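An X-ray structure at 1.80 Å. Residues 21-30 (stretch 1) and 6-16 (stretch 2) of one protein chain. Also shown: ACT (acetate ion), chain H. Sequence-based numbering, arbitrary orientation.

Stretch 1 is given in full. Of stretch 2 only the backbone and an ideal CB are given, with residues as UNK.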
# COMPACT_ATOMS: atom_id res chain seq x y z
N HIS A 21 9.01 13.50 -5.18
CA HIS A 21 10.39 13.14 -4.75
C HIS A 21 10.45 11.71 -4.19
O HIS A 21 11.32 10.92 -4.57
CB HIS A 21 10.90 14.17 -3.74
CG HIS A 21 12.31 13.95 -3.31
ND1 HIS A 21 12.85 14.55 -2.19
CD2 HIS A 21 13.29 13.18 -3.83
CE1 HIS A 21 14.11 14.18 -2.07
NE2 HIS A 21 14.40 13.34 -3.04
N GLY A 22 9.51 11.35 -3.31
CA GLY A 22 9.53 10.00 -2.75
C GLY A 22 9.28 8.93 -3.79
O GLY A 22 9.99 7.94 -3.87
N PHE A 23 8.28 9.15 -4.63
CA PHE A 23 8.00 8.13 -5.63
C PHE A 23 9.16 7.97 -6.66
O PHE A 23 9.41 6.87 -7.15
CB PHE A 23 6.68 8.39 -6.32
CG PHE A 23 5.47 8.18 -5.44
CD1 PHE A 23 5.22 6.94 -4.87
CD2 PHE A 23 4.54 9.19 -5.25
CE1 PHE A 23 4.12 6.72 -4.08
CE2 PHE A 23 3.42 8.95 -4.46
CZ PHE A 23 3.21 7.71 -3.89
N THR A 24 9.84 9.08 -6.93
CA THR A 24 10.96 9.10 -7.88
C THR A 24 12.14 8.39 -7.25
O THR A 24 12.75 7.51 -7.88
CB THR A 24 11.30 10.58 -8.31
OG1 THR A 24 10.15 11.15 -8.94
CG2 THR A 24 12.46 10.63 -9.32
N ALA A 25 12.44 8.72 -6.00
CA ALA A 25 13.57 8.13 -5.31
C ALA A 25 13.32 6.64 -5.13
O ALA A 25 14.20 5.81 -5.37
CB ALA A 25 13.83 8.82 -3.94
N THR A 26 12.09 6.27 -4.77
CA THR A 26 11.75 4.86 -4.59
C THR A 26 11.94 4.01 -5.87
O THR A 26 12.42 2.87 -5.80
CB THR A 26 10.29 4.72 -4.10
OG1 THR A 26 10.21 5.19 -2.73
CG2 THR A 26 9.86 3.26 -4.13
N ALA A 27 11.57 4.58 -7.02
CA ALA A 27 11.69 3.90 -8.32
C ALA A 27 13.11 3.46 -8.61
O ALA A 27 13.32 2.48 -9.35
CB ALA A 27 11.18 4.77 -9.44
N ALA A 28 14.07 4.17 -8.04
CA ALA A 28 15.52 3.89 -8.22
C ALA A 28 16.17 3.02 -7.13
O ALA A 28 17.38 2.71 -7.22
CB ALA A 28 16.27 5.23 -8.31
N MSE A 29 15.41 2.61 -6.12
CA MSE A 29 15.97 1.81 -5.01
C MSE A 29 15.92 0.32 -5.23
O MSE A 29 15.10 -0.17 -6.00
CB MSE A 29 15.25 2.12 -3.69
CG MSE A 29 15.54 3.49 -3.20
SE MSE A 29 14.55 3.76 -1.50
CE MSE A 29 14.41 5.60 -1.76
N ALA A 30 16.79 -0.39 -4.53
CA ALA A 30 16.87 -1.83 -4.62
C ALA A 30 15.86 -2.46 -3.67
O ALA A 30 16.25 -3.13 -2.71
CB ALA A 30 18.29 -2.30 -4.26
N UNK A 6 8.33 -2.96 0.58
CA UNK A 6 7.48 -2.01 -0.14
C UNK A 6 7.61 -0.62 0.49
O UNK A 6 7.47 -0.47 1.68
CB UNK A 6 6.02 -2.47 -0.13
N UNK A 7 7.86 0.39 -0.33
CA UNK A 7 8.05 1.75 0.15
C UNK A 7 6.69 2.42 0.38
O UNK A 7 5.96 2.66 -0.57
CB UNK A 7 8.89 2.56 -0.84
N UNK A 8 6.38 2.72 1.65
CA UNK A 8 5.05 3.19 2.07
C UNK A 8 4.85 4.62 1.63
O UNK A 8 5.53 5.52 2.10
CB UNK A 8 4.87 3.07 3.59
N UNK A 9 3.92 4.81 0.70
CA UNK A 9 3.61 6.13 0.18
C UNK A 9 4.83 6.81 -0.48
O UNK A 9 4.94 8.02 -0.53
CB UNK A 9 3.07 7.01 1.31
N UNK A 10 5.75 6.00 -1.00
CA UNK A 10 6.97 6.51 -1.58
C UNK A 10 8.08 6.77 -0.57
O UNK A 10 9.11 7.25 -0.96
CB UNK A 10 6.66 7.80 -2.34
N UNK A 11 7.82 6.48 0.72
CA UNK A 11 8.81 6.60 1.81
C UNK A 11 8.54 7.85 2.64
O UNK A 11 9.38 8.77 2.69
CB UNK A 11 10.23 6.64 1.25
N UNK A 12 7.40 7.85 3.33
CA UNK A 12 6.87 9.04 4.01
C UNK A 12 7.87 9.79 4.88
O UNK A 12 7.97 11.00 4.81
CB UNK A 12 5.68 8.63 4.88
N UNK A 13 8.59 9.06 5.70
CA UNK A 13 9.43 9.67 6.70
C UNK A 13 10.77 10.10 6.13
O UNK A 13 11.55 10.70 6.86
CB UNK A 13 9.64 8.70 7.87
N UNK A 14 11.05 9.77 4.87
CA UNK A 14 12.26 10.24 4.18
C UNK A 14 11.95 11.43 3.25
O UNK A 14 12.73 12.39 3.16
CB UNK A 14 12.88 9.10 3.38
N UNK A 15 10.81 11.38 2.56
CA UNK A 15 10.51 12.32 1.48
C UNK A 15 9.16 13.03 1.52
O UNK A 15 8.81 13.74 0.55
CB UNK A 15 10.61 11.57 0.15
N UNK A 16 8.41 12.83 2.60
CA UNK A 16 7.07 13.37 2.68
C UNK A 16 6.09 12.35 2.18
O UNK A 16 6.46 11.35 1.55
CB UNK A 16 6.95 14.67 1.89
C ACT H . -1.41 2.80 6.79
O ACT H . -0.51 2.73 7.67
OXT ACT H . -1.23 3.57 5.81
CH3 ACT H . -2.66 1.99 6.90

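Position 6 lies in a strand, and its CA-to-CB bond points away from stretch 1, with nothing of that stretch within 5.5 Å. The visible atoms hardly restrict the choice; the residue is A6.

Position 7 is a different matter. Its CB points toward the helix of stretch 1, and the ideal CB sits 3.5 Å from T26 OG1. There is room for a short side chain, and a hydroxyl waits there, so serine or threonine would suit, while alanine or cysteine would be tolerable. The deposited residue is S7, chi1 t, and its OG donates a hydrogen bond to T26 OG1 at 2.8 Å.

Position 8 points away again, into space that stretch 1 leaves empty, but the acetate lies on that side of the backbone. A long donor would suit, and so would many others. H8 uses its NE2 to donate to ACT OXT at 2.9 Å, with the acetate at the ring edge.

Position 9 has phi/psi of 59/28, left-handed angles in the turn that runs from position 7 to 10. Glycine, asparagine or aspartate would be the easy choices, but other residues can pay the cost. CB points away from stretch 1, and the anion favours a positive charge. R9 extends toward it, NH2 donating to ACT OXT at 2.7 Å, while its backbone O lies over one face of the F23 ring.

Position 10 asks for glycine twice over. At 84/1 a CB would be jammed against the preceding carbonyl, and the ideal CB points toward stretch 1, only 3.0 Å from F23 CD1 and 3.2 Å from G22 C. G10 lets the two backbones close in: G10 CA is 4.5 Å from F23 CA. The match is mutual, since a CB on G22 would clash with G10 O at 2.8 Å.

Position 11, just before a helix, has phi/psi of 104/66, which again calls for glycine by itself; the nearest atom of stretch 1 to the ideal CB, T26 OG1, is 4.2 Å away. G11 serves as N-cap residue, and its O accepts from the backbone N of the residues at 14 and 15.

Positions 12 and 13 turn away or out of reach, leaving broad freedom. They are T12 and L13.

Position 14 points sideways, so a long chain could still bend back toward M29. E14 does so modestly, its OE1 4.3 Å from M29 CE.

Position 15 points squarely at stretch 1, its ideal CB 3.5 Å from G22 CA. Beyond it lie the H21 ring, A25 CB and the selenomethionine M29, a broad, largely apolar surface that would suit an aromatic or a large aliphatic. F15 presents its edge to the face of H21, centroids 4.7 Å apart, and takes A25 CB over its own face, 4.0 Å from the ring centroid. M29 CE meets the ring edge, 3.7 Å from F15 CE2.

Position 16, at 93/168, leaves helical angles with positive phi; a CB would be jammed against the preceding carbonyl. It is G16.

Stretch 2 (6-16) ASHRGGTLEFG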
# COMPACT_ATOMS: atom_id res chain seq x y z
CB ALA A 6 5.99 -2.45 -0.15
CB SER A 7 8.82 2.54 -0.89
OG SER A 7 8.99 3.90 -0.57
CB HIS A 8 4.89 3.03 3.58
CG HIS A 8 3.50 3.28 4.10
ND1 HIS A 8 3.21 4.23 5.07
CD2 HIS A 8 2.32 2.68 3.80
CE1 HIS A 8 1.91 4.22 5.31
NE2 HIS A 8 1.35 3.27 4.59
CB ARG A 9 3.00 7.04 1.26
CG ARG A 9 1.89 6.38 2.06
CD ARG A 9 1.20 7.34 3.00
NE ARG A 9 0.41 6.59 3.98
CZ ARG A 9 -0.04 7.06 5.14
NH1 ARG A 9 0.18 8.32 5.51
NH2 ARG A 9 -0.72 6.25 5.94
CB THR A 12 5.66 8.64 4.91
OG1 THR A 12 4.77 7.81 4.14
CG2 THR A 12 4.88 9.84 5.44
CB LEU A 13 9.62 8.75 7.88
CG LEU A 13 8.42 8.61 8.83
CD1 LEU A 13 8.78 7.66 9.97
CD2 LEU A 13 8.03 9.97 9.39
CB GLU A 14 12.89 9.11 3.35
CG GLU A 14 13.41 7.95 4.20
CD GLU A 14 14.06 6.82 3.43
OE1 GLU A 14 14.54 7.02 2.30
OE2 GLU A 14 14.11 5.70 4.01
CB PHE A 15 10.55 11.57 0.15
CG PHE A 15 11.78 10.74 -0.02
CD1 PHE A 15 13.00 11.34 -0.20
CD2 PHE A 15 11.70 9.37 -0.02
CE1 PHE A 15 14.14 10.57 -0.35
CE2 PHE A 15 12.84 8.60 -0.20
CZ PHE A 15 14.05 9.20 -0.35
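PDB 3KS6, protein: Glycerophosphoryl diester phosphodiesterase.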